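Local coordinates for protein 23S rRNA (guanine(2535)-N(1))-methyltransferase (Streptomyces viridochromogenes, PDB 1O9G) that methylates the N1 position of guanine-2535 in 23S ribosomal RNA, using S-adenosyl-L-methionine as methyl donor, and so confers resistance to the orthosomycin antibiotic avilamycin, at residues A[56-61]-A[198-203]; A[170-175]-A[202-207]; A[150-153]-A[158-161]. The protein carries 3 engineered substitutions. One frame throughout, in Å; residues are numbered along the deposited sequence.

Contact 1 (A[56-61]-A[198-203]); sequences WDPCCG and RSLASA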
ATOM      1  N   TRP A  56      -0.849  -7.180   1.430  1.00 10.33           N
ATOM      2  CA  TRP A  56       0.600  -7.182   1.320  1.00 10.18           C
ATOM      3  C   TRP A  56       1.025  -6.153   0.272  1.00  9.84           C
ATOM      4  O   TRP A  56       0.516  -6.154  -0.850  1.00 10.75           O
ATOM      5  CB  TRP A  56       1.046  -8.563   0.881  1.00 10.20           C
ATOM      6  CG  TRP A  56       2.514  -8.830   0.704  1.00 11.37           C
ATOM      7  CD1 TRP A  56       3.576  -8.134   1.200  1.00 11.46           C
ATOM      8  CD2 TRP A  56       3.059  -9.969   0.024  1.00 11.86           C
ATOM      9  NE1 TRP A  56       4.747  -8.765   0.859  1.00 12.75           N
ATOM     10  CE2 TRP A  56       4.466  -9.882   0.127  1.00 12.04           C
ATOM     11  CE3 TRP A  56       2.503 -11.017  -0.715  1.00 13.17           C
ATOM     12  CZ2 TRP A  56       5.315 -10.813  -0.443  1.00 13.31           C
ATOM     13  CZ3 TRP A  56       3.368 -11.962  -1.293  1.00 12.62           C
ATOM     14  CH2 TRP A  56       4.749 -11.847  -1.146  1.00 14.94           C
ATOM     15  N   ASP A  57       2.017  -5.334   0.642  1.00 10.26           N
ATOM     16  CA  ASP A  57       2.723  -4.476  -0.282  1.00 10.17           C
ATOM     17  C   ASP A  57       4.178  -4.934  -0.319  1.00 10.32           C
ATOM     18  O   ASP A  57       4.946  -4.666   0.615  1.00 10.90           O
ATOM     19  CB  ASP A  57       2.628  -3.024   0.129  1.00  9.48           C
ATOM     20  CG  ASP A  57       3.210  -2.096  -0.893  1.00 11.29           C
ATOM     21  OD1 ASP A  57       3.997  -2.551  -1.771  1.00 12.52           O
ATOM     22  OD2 ASP A  57       2.907  -0.884  -0.895  1.00 12.74           O
ATOM     23  N   PRO A  58       4.539  -5.700  -1.357  1.00 11.40           N
ATOM     24  CA  PRO A  58       5.887  -6.270  -1.520  1.00 11.88           C
ATOM     25  C   PRO A  58       6.915  -5.341  -2.168  1.00 12.80           C
ATOM     26  O   PRO A  58       8.062  -5.749  -2.395  1.00 14.88           O
ATOM     27  CB  PRO A  58       5.647  -7.474  -2.426  1.00 13.30           C
ATOM     28  CG  PRO A  58       4.551  -7.017  -3.340  1.00 13.22           C
ATOM     29  CD  PRO A  58       3.654  -6.178  -2.431  1.00 12.39           C
ATOM     30  N   CYS A  59       6.507  -4.118  -2.487  1.00 13.07           N
ATOM     31  CA  CYS A  59       7.418  -3.062  -2.923  1.00 13.78           C
ATOM     32  C   CYS A  59       7.046  -1.815  -2.174  1.00 12.85           C
ATOM     33  O   CYS A  59       6.668  -0.798  -2.740  1.00 13.19           O
ATOM     34  CB  CYS A  59       7.369  -2.798  -4.416  1.00 15.28           C
ATOM     35  SG  CYS A  59       7.432  -4.245  -5.456  1.00 19.95           S
ATOM     36  N   CYS A  60       7.152  -1.884  -0.854  1.00 13.53           N
ATOM     37  CA  CYS A  60       6.458  -0.922  -0.037  1.00 12.37           C
ATOM     38  C   CYS A  60       7.034   0.489  -0.025  1.00 12.71           C
ATOM     39  O   CYS A  60       6.336   1.416   0.384  1.00 13.15           O
ATOM     40  CB  CYS A  60       6.338  -1.441   1.405  1.00 12.59           C
ATOM     41  SG  CYS A  60       7.885  -1.575   2.315  1.00 14.18           S
ATOM     42  N   GLY A  61       8.289   0.663  -0.443  1.00 13.14           N
ATOM     43  CA  GLY A  61       8.907   1.963  -0.417  1.00 14.03           C
ATOM     44  C   GLY A  61       8.858   2.554   0.960  1.00 13.64           C
ATOM     45  O   GLY A  61       9.223   1.895   1.922  1.00 14.52           O
ATOM     46  N   ARG A 198       4.551 -13.472 -11.630  1.00 19.71           N
ATOM     47  CA  ARG A 198       4.776 -14.900 -11.462  1.00 20.97           C
ATOM     48  C   ARG A 198       5.378 -15.215 -10.105  1.00 19.45           C
ATOM     49  O   ARG A 198       5.006 -16.189  -9.477  1.00 20.54           O
ATOM     50  CB  ARG A 198       5.676 -15.452 -12.557  1.00 24.30           C
ATOM     51  CG  ARG A 198       5.009 -15.554 -13.922  1.00 29.34           C
ATOM     52  CD  ARG A 198       5.785 -16.402 -14.896  1.00 37.44           C
ATOM     53  NE  ARG A 198       7.206 -16.109 -14.751  1.00 41.56           N
ATOM     54  CZ  ARG A 198       7.890 -15.213 -15.461  1.00 43.88           C
ATOM     55  NH1 ARG A 198       7.317 -14.518 -16.450  1.00 43.76           N
ATOM     56  NH2 ARG A 198       9.184 -15.036 -15.192  1.00 47.02           N
ATOM     57  N   SER A 199       6.307 -14.389  -9.653  1.00 18.46           N
ATOM     58  CA  SER A 199       6.901 -14.598  -8.346  1.00 18.53           C
ATOM     59  C   SER A 199       5.844 -14.528  -7.248  1.00 18.11           C
ATOM     60  O   SER A 199       5.741 -15.409  -6.408  1.00 19.32           O
ATOM     61  CB  SER A 199       8.002 -13.566  -8.104  1.00 19.74           C
ATOM     62  OG  SER A 199       8.692 -13.844  -6.917  1.00 22.98           O
ATOM     63  N   LEU A 200       5.050 -13.472  -7.269  1.00 16.55           N
ATOM     64  CA  LEU A 200       3.999 -13.289  -6.282  1.00 17.05           C
ATOM     65  C   LEU A 200       3.008 -14.445  -6.314  1.00 17.35           C
ATOM     66  O   LEU A 200       2.625 -14.945  -5.272  1.00 18.04           O
ATOM     67  CB  LEU A 200       3.274 -11.963  -6.507  1.00 17.13           C
ATOM     68  CG  LEU A 200       4.080 -10.708  -6.168  1.00 17.86           C
ATOM     69  CD1 LEU A 200       3.346  -9.447  -6.601  1.00 19.28           C
ATOM     70  CD2 LEU A 200       4.409 -10.687  -4.695  1.00 20.43           C
ATOM     71  N   ALA A 201       2.559 -14.840  -7.500  1.00 17.58           N
ATOM     72  CA  ALA A 201       1.503 -15.839  -7.601  1.00 19.16           C
ATOM     73  C   ALA A 201       1.973 -17.183  -7.045  1.00 20.17           C
ATOM     74  O   ALA A 201       1.162 -17.963  -6.560  1.00 22.47           O
ATOM     75  CB  ALA A 201       1.020 -15.970  -9.042  1.00 20.92           C
ATOM     76  N   SER A 202       3.276 -17.445  -7.099  1.00 19.79           N
ATOM     77  CA  SER A 202       3.820 -18.686  -6.541  1.00 22.22           C
ATOM     78  C   SER A 202       3.630 -18.773  -5.026  1.00 21.53           C
ATOM     79  O   SER A 202       3.596 -19.863  -4.472  1.00 23.70           O
ATOM     80  CB  SER A 202       5.304 -18.856  -6.898  1.00 23.40           C
ATOM     81  OG  SER A 202       6.166 -17.989  -6.164  1.00 23.48           O
ATOM     82  N   ALA A 203       3.508 -17.627  -4.377  1.00 19.07           N
ATOM     83  CA  ALA A 203       3.416 -17.556  -2.915  1.00 19.27           C
ATOM     84  C   ALA A 203       1.999 -17.310  -2.366  1.00 19.30           C
ATOM     85  O   ALA A 203       1.790 -17.421  -1.168  1.00 20.75           O
ATOM     86  CB  ALA A 203       4.344 -16.487  -2.407  1.00 20.35           C
TER
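Leu200 reaches out from helix 190-203 with one methyl group, CD2, and sets it against both Trp56 and Pro58. The methyl comes obliquely onto the benzo end of the indole, 3.7 Å from CH2 and 3.8 Å from CZ3 of Trp56, and lies 3.9 Å from CG of Pro58, at roughly a right angle to the indole contact. A branched aliphatic suits this position because a single methyl can fill the angle between a flat ring and a pyrrolidine. The two partners are already packed together, for CB of Pro58 sits 3.5 Å above one face of the indole, near its rim. Trp56 arrives here because its CG lies trans to the backbone N (chi1 -180°), which sends the long ring out from the end of strand 53-57 toward the helix, while its NE1 bonds to Ser83 OG and so has a polar partner in the buried interior.

This tight, wholly apolar patch contrasts with the far side of the helix, where Arg198 and Ser202 are exposed; Ser202 turns its OG back to donate to Ser199 O at 2.6 Å. Ala203, small and partly exposed, only borders the indole. At the end of the strand, Asp57 OD1 accepts from Cys59 N at 3.0 Å in an Asx turn and also bonds to Thr174 OG1.

In this Rossmann-like methyltransferase fold, the contact presses helix 190-203 onto the C-terminal end of strand 53-57, with Val172 of strand 171-175, Val154 of a loop and Val163 and Leu164 of helix 160-164 packed around it.

Contact 2 (A[170-175]-A[202-207]); sequences DVVLTD and SALPAH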
ATOM      1  N   ASP A 170      -4.758 -11.970   0.759  1.00 12.50           N
ATOM      2  CA  ASP A 170      -5.863 -11.927  -0.187  1.00 12.62           C
ATOM      3  C   ASP A 170      -5.685 -10.853  -1.252  1.00 12.12           C
ATOM      4  O   ASP A 170      -6.250 -10.964  -2.313  1.00 13.18           O
ATOM      5  CB  ASP A 170      -7.171 -11.685   0.557  1.00 12.72           C
ATOM      6  CG  ASP A 170      -7.325 -12.594   1.760  1.00 13.55           C
ATOM      7  OD1 ASP A 170      -7.588 -13.798   1.561  1.00 15.69           O
ATOM      8  OD2 ASP A 170      -7.112 -12.204   2.925  1.00 15.05           O
ATOM      9  N   VAL A 171      -4.964  -9.785  -0.920  1.00 11.55           N
ATOM     10  CA  VAL A 171      -4.736  -8.665  -1.811  1.00 11.86           C
ATOM     11  C   VAL A 171      -3.276  -8.277  -1.720  1.00 10.88           C
ATOM     12  O   VAL A 171      -2.737  -8.134  -0.618  1.00 11.23           O
ATOM     13  CB  VAL A 171      -5.638  -7.450  -1.470  1.00 12.22           C
ATOM     14  CG1 VAL A 171      -5.360  -6.265  -2.398  1.00 12.21           C
ATOM     15  CG2 VAL A 171      -7.130  -7.837  -1.534  1.00 11.92           C
ATOM     16  N   VAL A 172      -2.659  -8.126  -2.880  1.00 11.29           N
ATOM     17  CA  VAL A 172      -1.395  -7.422  -3.028  1.00 12.23           C
ATOM     18  C   VAL A 172      -1.730  -6.098  -3.712  1.00 13.13           C
ATOM     19  O   VAL A 172      -2.466  -6.059  -4.685  1.00 13.43           O
ATOM     20  CB  VAL A 172      -0.430  -8.212  -3.885  1.00 14.18           C
ATOM     21  CG1 VAL A 172       0.758  -7.308  -4.333  1.00 14.60           C
ATOM     22  CG2 VAL A 172       0.028  -9.441  -3.156  1.00 16.90           C
ATOM     23  N   LEU A 173      -1.168  -5.011  -3.201  1.00 12.35           N
ATOM     24  CA  LEU A 173      -1.380  -3.697  -3.811  1.00 12.66           C
ATOM     25  C   LEU A 173      -0.060  -2.966  -3.694  1.00 12.82           C
ATOM     26  O   LEU A 173       0.451  -2.777  -2.604  1.00 14.04           O
ATOM     27  CB  LEU A 173      -2.535  -2.952  -3.149  1.00 13.23           C
ATOM     28  CG  LEU A 173      -3.087  -1.704  -3.833  1.00 15.00           C
ATOM     29  CD1 LEU A 173      -4.498  -1.400  -3.324  1.00 16.71           C
ATOM     30  CD2 LEU A 173      -2.209  -0.494  -3.644  1.00 15.55           C
ATOM     31  N   THR A 174       0.509  -2.594  -4.837  1.00 13.21           N
ATOM     32  CA  THR A 174       1.783  -1.928  -4.840  1.00 14.19           C
ATOM     33  C   THR A 174       1.933  -0.942  -5.995  1.00 14.77           C
ATOM     34  O   THR A 174       1.391  -1.127  -7.061  1.00 14.38           O
ATOM     35  CB  THR A 174       2.900  -2.982  -4.816  1.00 15.30           C
ATOM     36  OG1 THR A 174       4.134  -2.370  -4.451  1.00 19.13           O
ATOM     37  CG2 THR A 174       3.077  -3.642  -6.182  1.00 18.91           C
ATOM     38  N   ASP A 175       2.676   0.114  -5.716  1.00 15.50           N
ATOM     39  CA  ASP A 175       3.086   1.112  -6.671  1.00 16.88           C
ATOM     40  C   ASP A 175       4.471   0.700  -7.121  1.00 17.84           C
ATOM     41  O   ASP A 175       5.386   0.536  -6.301  1.00 20.31           O
ATOM     42  CB  ASP A 175       3.106   2.486  -5.979  1.00 17.88           C
ATOM     43  CG  ASP A 175       3.321   3.639  -6.921  1.00 19.54           C
ATOM     44  OD1 ASP A 175       3.075   3.516  -8.139  1.00 21.53           O
ATOM     45  OD2 ASP A 175       3.774   4.728  -6.504  1.00 22.34           O
ATOM     46  N   SER A 202       3.276 -17.445  -7.099  1.00 19.79           N
ATOM     47  CA  SER A 202       3.820 -18.686  -6.541  1.00 22.22           C
ATOM     48  C   SER A 202       3.630 -18.773  -5.026  1.00 21.53           C
ATOM     49  O   SER A 202       3.596 -19.863  -4.472  1.00 23.70           O
ATOM     50  CB  SER A 202       5.304 -18.856  -6.898  1.00 23.40           C
ATOM     51  OG  SER A 202       6.166 -17.989  -6.164  1.00 23.48           O
ATOM     52  N   ALA A 203       3.508 -17.627  -4.377  1.00 19.07           N
ATOM     53  CA  ALA A 203       3.416 -17.556  -2.915  1.00 19.27           C
ATOM     54  C   ALA A 203       1.999 -17.310  -2.366  1.00 19.30           C
ATOM     55  O   ALA A 203       1.790 -17.421  -1.168  1.00 20.75           O
ATOM     56  CB  ALA A 203       4.344 -16.487  -2.407  1.00 20.35           C
ATOM     57  N   LEU A 204       1.053 -16.976  -3.224  1.00 16.36           N
ATOM     58  CA  LEU A 204      -0.290 -16.532  -2.812  1.00 15.69           C
ATOM     59  C   LEU A 204      -1.339 -17.611  -2.914  1.00 15.75           C
ATOM     60  O   LEU A 204      -1.203 -18.540  -3.711  1.00 17.82           O
ATOM     61  CB  LEU A 204      -0.743 -15.374  -3.686  1.00 14.66           C
ATOM     62  CG  LEU A 204       0.045 -14.096  -3.509  1.00 16.92           C
ATOM     63  CD1 LEU A 204      -0.279 -13.122  -4.647  1.00 18.32           C
ATOM     64  CD2 LEU A 204      -0.259 -13.492  -2.153  1.00 18.46           C
ATOM     65  N   PRO A 205      -2.428 -17.471  -2.165  1.00 15.98           N
ATOM     66  CA  PRO A 205      -3.571 -18.347  -2.399  1.00 16.96           C
ATOM     67  C   PRO A 205      -4.190 -18.030  -3.769  1.00 15.88           C
ATOM     68  O   PRO A 205      -4.007 -16.918  -4.287  1.00 15.71           O
ATOM     69  CB  PRO A 205      -4.515 -18.016  -1.250  1.00 16.56           C
ATOM     70  CG  PRO A 205      -4.206 -16.614  -0.894  1.00 16.72           C
ATOM     71  CD  PRO A 205      -2.739 -16.433  -1.164  1.00 15.99           C
ATOM     72  N   ALA A 206      -4.882 -19.011  -4.352  1.00 17.54           N
ATOM     73  CA  ALA A 206      -5.369 -18.963  -5.723  1.00 17.99           C
ATOM     74  C   ALA A 206      -6.281 -17.770  -5.970  1.00 16.79           C
ATOM     75  O   ALA A 206      -6.267 -17.159  -7.040  1.00 17.65           O
ATOM     76  CB  ALA A 206      -6.091 -20.238  -6.042  1.00 20.99           C
ATOM     77  N   HIS A 207      -7.065 -17.423  -4.967  1.00 16.00           N
ATOM     78  CA  HIS A 207      -8.038 -16.324  -5.102  1.00 16.33           C
ATOM     79  C   HIS A 207      -7.468 -14.925  -5.013  1.00 15.51           C
ATOM     80  O   HIS A 207      -8.188 -13.966  -5.260  1.00 15.83           O
ATOM     81  CB  HIS A 207      -9.134 -16.427  -4.048  1.00 16.30           C
ATOM     82  CG  HIS A 207      -8.629 -16.244  -2.649  1.00 15.40           C
ATOM     83  ND1 HIS A 207      -8.659 -15.045  -1.968  1.00 17.65           N
ATOM     84  CD2 HIS A 207      -8.069 -17.139  -1.808  1.00 15.36           C
ATOM     85  CE1 HIS A 207      -8.123 -15.212  -0.775  1.00 13.55           C
ATOM     86  NE2 HIS A 207      -7.752 -16.473  -0.658  1.00 19.07           N
TER
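Val172 and Leu204 meet through methyl groups, CG2 of the valine lying 4.0 Å from CD1 and 4.2 Å from CD2 of the leucine. The side chains cross at about a right angle, and the near-equal distances set the valine methyl against both leucine methyls. On the valine, CG1 stands opposite the backbone N (chi1 166°), which swings CG2 to the side away from the carbonyl carbon and toward Leu204. A beta-branched residue suits a strand, and here its second branch also supplies the contact; leucine, longer and more flexible, can span from the loop after the helix back to the sheet.

Just before the strand, Asp170 and His207 approach each other in a partly exposed spot. The carboxylate lies at the edge of the imidazole with the two planes 32° apart, but the pair forms no hydrogen bond and the close approach is doubtful in detail. The chi1 of His207, 65°, brings its ring back alongside Pro205, with NE2 of His207 3.6 Å from CG of Pro205. The aspartate's firm polar partner lies elsewhere, since its OD2 accepts from Thr54 N.

The contact belongs to the beta-alpha-beta unit of strand 171-175, helix 190-203 and strand 209-214. It lies where the chain leaves the helix to enter the last of these strands, with Ile210 touching both Val172 and Leu204, and Trp56 of strand 53-57 packing against Val172 from the neighbouring strand.

Contact 3 (A[150-153]-A[158-161]); sequences RTAD and RALS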
ATOM      1  N   ARG A 150       9.641  -6.751   6.589  1.00 15.61           N
ATOM      2  CA  ARG A 150      10.927  -7.459   6.413  1.00 18.23           C
ATOM      3  C   ARG A 150      11.539  -7.038   5.059  1.00 17.99           C
ATOM      4  O   ARG A 150      10.855  -6.585   4.157  1.00 16.00           O
ATOM      5  CB  ARG A 150      10.767  -9.009   6.403  1.00 17.91           C
ATOM      6  CG  ARG A 150      10.447  -9.689   7.733  1.00 21.66           C
ATOM      7  CD  ARG A 150      10.518 -11.200   7.670  1.00 25.08           C
ATOM      8  NE  ARG A 150      10.240 -11.865   8.972  1.00 25.14           N
ATOM      9  CZ  ARG A 150       9.061 -11.895   9.586  1.00 25.19           C
ATOM     10  NH1 ARG A 150       7.977 -11.307   9.103  1.00 20.42           N
ATOM     11  NH2 ARG A 150       8.978 -12.547  10.726  1.00 27.92           N
ATOM     12  N   THR A 151      12.844  -7.206   4.934  1.00 19.73           N
ATOM     13  CA  THR A 151      13.537  -7.098   3.649  1.00 21.14           C
ATOM     14  C   THR A 151      13.344  -8.359   2.827  1.00 22.51           C
ATOM     15  O   THR A 151      13.562  -9.464   3.319  1.00 27.14           O
ATOM     16  CB  THR A 151      15.023  -6.909   3.883  1.00 23.79           C
ATOM     17  OG1 THR A 151      15.227  -5.780   4.737  1.00 28.64           O
ATOM     18  CG2 THR A 151      15.714  -6.560   2.600  1.00 25.41           C
ATOM     19  N   ALA A 152      12.938  -8.195   1.585  1.00 21.61           N
ATOM     20  CA  ALA A 152      12.850  -9.293   0.612  1.00 22.95           C
ATOM     21  C   ALA A 152      12.738  -8.793  -0.830  1.00 23.79           C
ATOM     22  O   ALA A 152      12.038  -7.829  -1.124  1.00 22.86           O
ATOM     23  CB  ALA A 152      11.692 -10.189   0.939  1.00 23.17           C
ATOM     24  N   ASP A 153      13.443  -9.472  -1.727  1.00 25.42           N
ATOM     25  CA  ASP A 153      13.353  -9.206  -3.151  1.00 25.42           C
ATOM     26  C   ASP A 153      12.123  -9.901  -3.709  1.00 23.10           C
ATOM     27  O   ASP A 153      12.070 -11.111  -3.724  1.00 23.52           O
ATOM     28  CB  ASP A 153      14.617  -9.715  -3.849  1.00 27.89           C
ATOM     29  CG  ASP A 153      14.639  -9.404  -5.324  1.00 31.28           C
ATOM     30  OD1 ASP A 153      13.686  -8.781  -5.839  1.00 31.48           O
ATOM     31  OD2 ASP A 153      15.588  -9.743  -6.049  1.00 36.50           O
ATOM     32  N   ARG A 158      11.671 -17.604  -3.698  1.00 33.72           N
ATOM     33  CA  ARG A 158      12.113 -18.340  -2.519  1.00 35.24           C
ATOM     34  C   ARG A 158      12.261 -17.453  -1.297  1.00 32.04           C
ATOM     35  O   ARG A 158      12.346 -17.965  -0.185  1.00 33.88           O
ATOM     36  CB  ARG A 158      13.436 -19.047  -2.809  1.00 41.04           C
ATOM     37  CG  ARG A 158      13.315 -20.174  -3.833  1.00 48.59           C
ATOM     38  CD  ARG A 158      12.379 -21.311  -3.404  1.00 53.81           C
ATOM     39  NE  ARG A 158      12.370 -22.401  -4.381  1.00 63.31           N
ATOM     40  CZ  ARG A 158      12.084 -23.680  -4.103  1.00 70.88           C
ATOM     41  NH1 ARG A 158      11.753 -24.062  -2.866  1.00 70.83           N
ATOM     42  NH2 ARG A 158      12.120 -24.586  -5.075  1.00 79.43           N
ATOM     43  N   ALA A 159      12.274 -16.134  -1.508  1.00 28.40           N
ATOM     44  CA  ALA A 159      12.352 -15.154  -0.423  1.00 26.95           C
ATOM     45  C   ALA A 159      10.997 -14.886   0.214  1.00 23.57           C
ATOM     46  O   ALA A 159      10.910 -14.325   1.300  1.00 23.05           O
ATOM     47  CB  ALA A 159      12.941 -13.837  -0.953  1.00 27.75           C
ATOM     48  N   LEU A 160       9.931 -15.296  -0.452  1.00 21.97           N
ATOM     49  CA  LEU A 160       8.613 -14.840  -0.049  1.00 19.67           C
ATOM     50  C   LEU A 160       8.015 -15.535   1.181  1.00 19.97           C
ATOM     51  O   LEU A 160       7.326 -14.898   1.960  1.00 18.12           O
ATOM     52  CB  LEU A 160       7.648 -14.863  -1.231  1.00 20.75           C
ATOM     53  CG  LEU A 160       8.146 -14.146  -2.504  1.00 21.34           C
ATOM     54  CD1 LEU A 160       7.180 -14.245  -3.660  1.00 23.65           C
ATOM     55  CD2 LEU A 160       8.531 -12.690  -2.210  1.00 23.00           C
ATOM     56  N   SER A 161       8.263 -16.823   1.372  1.00 22.11           N
ATOM     57  CA  SER A 161       7.649 -17.534   2.485  1.00 23.74           C
ATOM     58  C   SER A 161       8.023 -16.933   3.845  1.00 23.10           C
ATOM     59  O   SER A 161       7.175 -16.846   4.738  1.00 22.19           O
ATOM     60  CB  SER A 161       7.971 -19.027   2.434  1.00 29.11           C
ATOM     61  OG  SER A 161       9.261 -19.291   2.935  1.00 35.37           O
TER
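Ala152 and Asp153 lie against Ala159 and Leu160 in a compact strand-to-helix connection of the Rossmann-like fold, where the chain leaves strand 147-151, at the edge of the sheet, and doubles back into helix 160-164. The return takes only a few residues, and the backbones come close, the CA atoms of Ala152 and Ala159 being 6.0 Å apart.

Arg158 comes first in the returning segment. Its backbone N bonds to Asp156 OD1, while its long side chain leads away from the strand end, as suits a charged, exposed residue. Ala159 follows and has the largest share of the contact: its methyl faces that of Ala152 with CB atoms 4.3 Å apart, and CB of Ala159 also lies 4.0 Å from the carbonyl O of Asp153. Two alanines suit this place because backbones so near each other can accommodate little more than a methyl from each. Leu160 then begins to turn inward. Its CG stands opposite the carbonyl carbon (chi1 -51°), and the branch beyond it extends between the strand end and helix 190-203, where it touches Ser199 and Ala203; the exposed Ser161 continues the helix.

Across from them Asp153 contributes its backbone more than its carboxylate, which accepts through OD1 from Phe155 N and so braces the turn. Its carbonyl O lies beside the leucine, with CD2 of Leu160 4.2 Å from that oxygen.

In the fold
From the N terminus, strand 53-57 comes first, and the segment 56-61 at its end waits 137 residues for its partner on helix 190-203; contact 1 thus closes the widest loop. Within that loop lies contact 3, a short closure that folds edge strand 147-151 back into helix 160-164. Strand 171-175 then opens contact 2, which closes just past the same helix, so its loop overlaps that of contact 1 and the two share Ser202 and Ala203. The helix and the loop after it are thus tied to two neighbouring strands, which a hydrogen bond from Trp56 N to Val171 O joins. Leu160 connects contact 3 to the others, its CD1 packing on Ala203 CB.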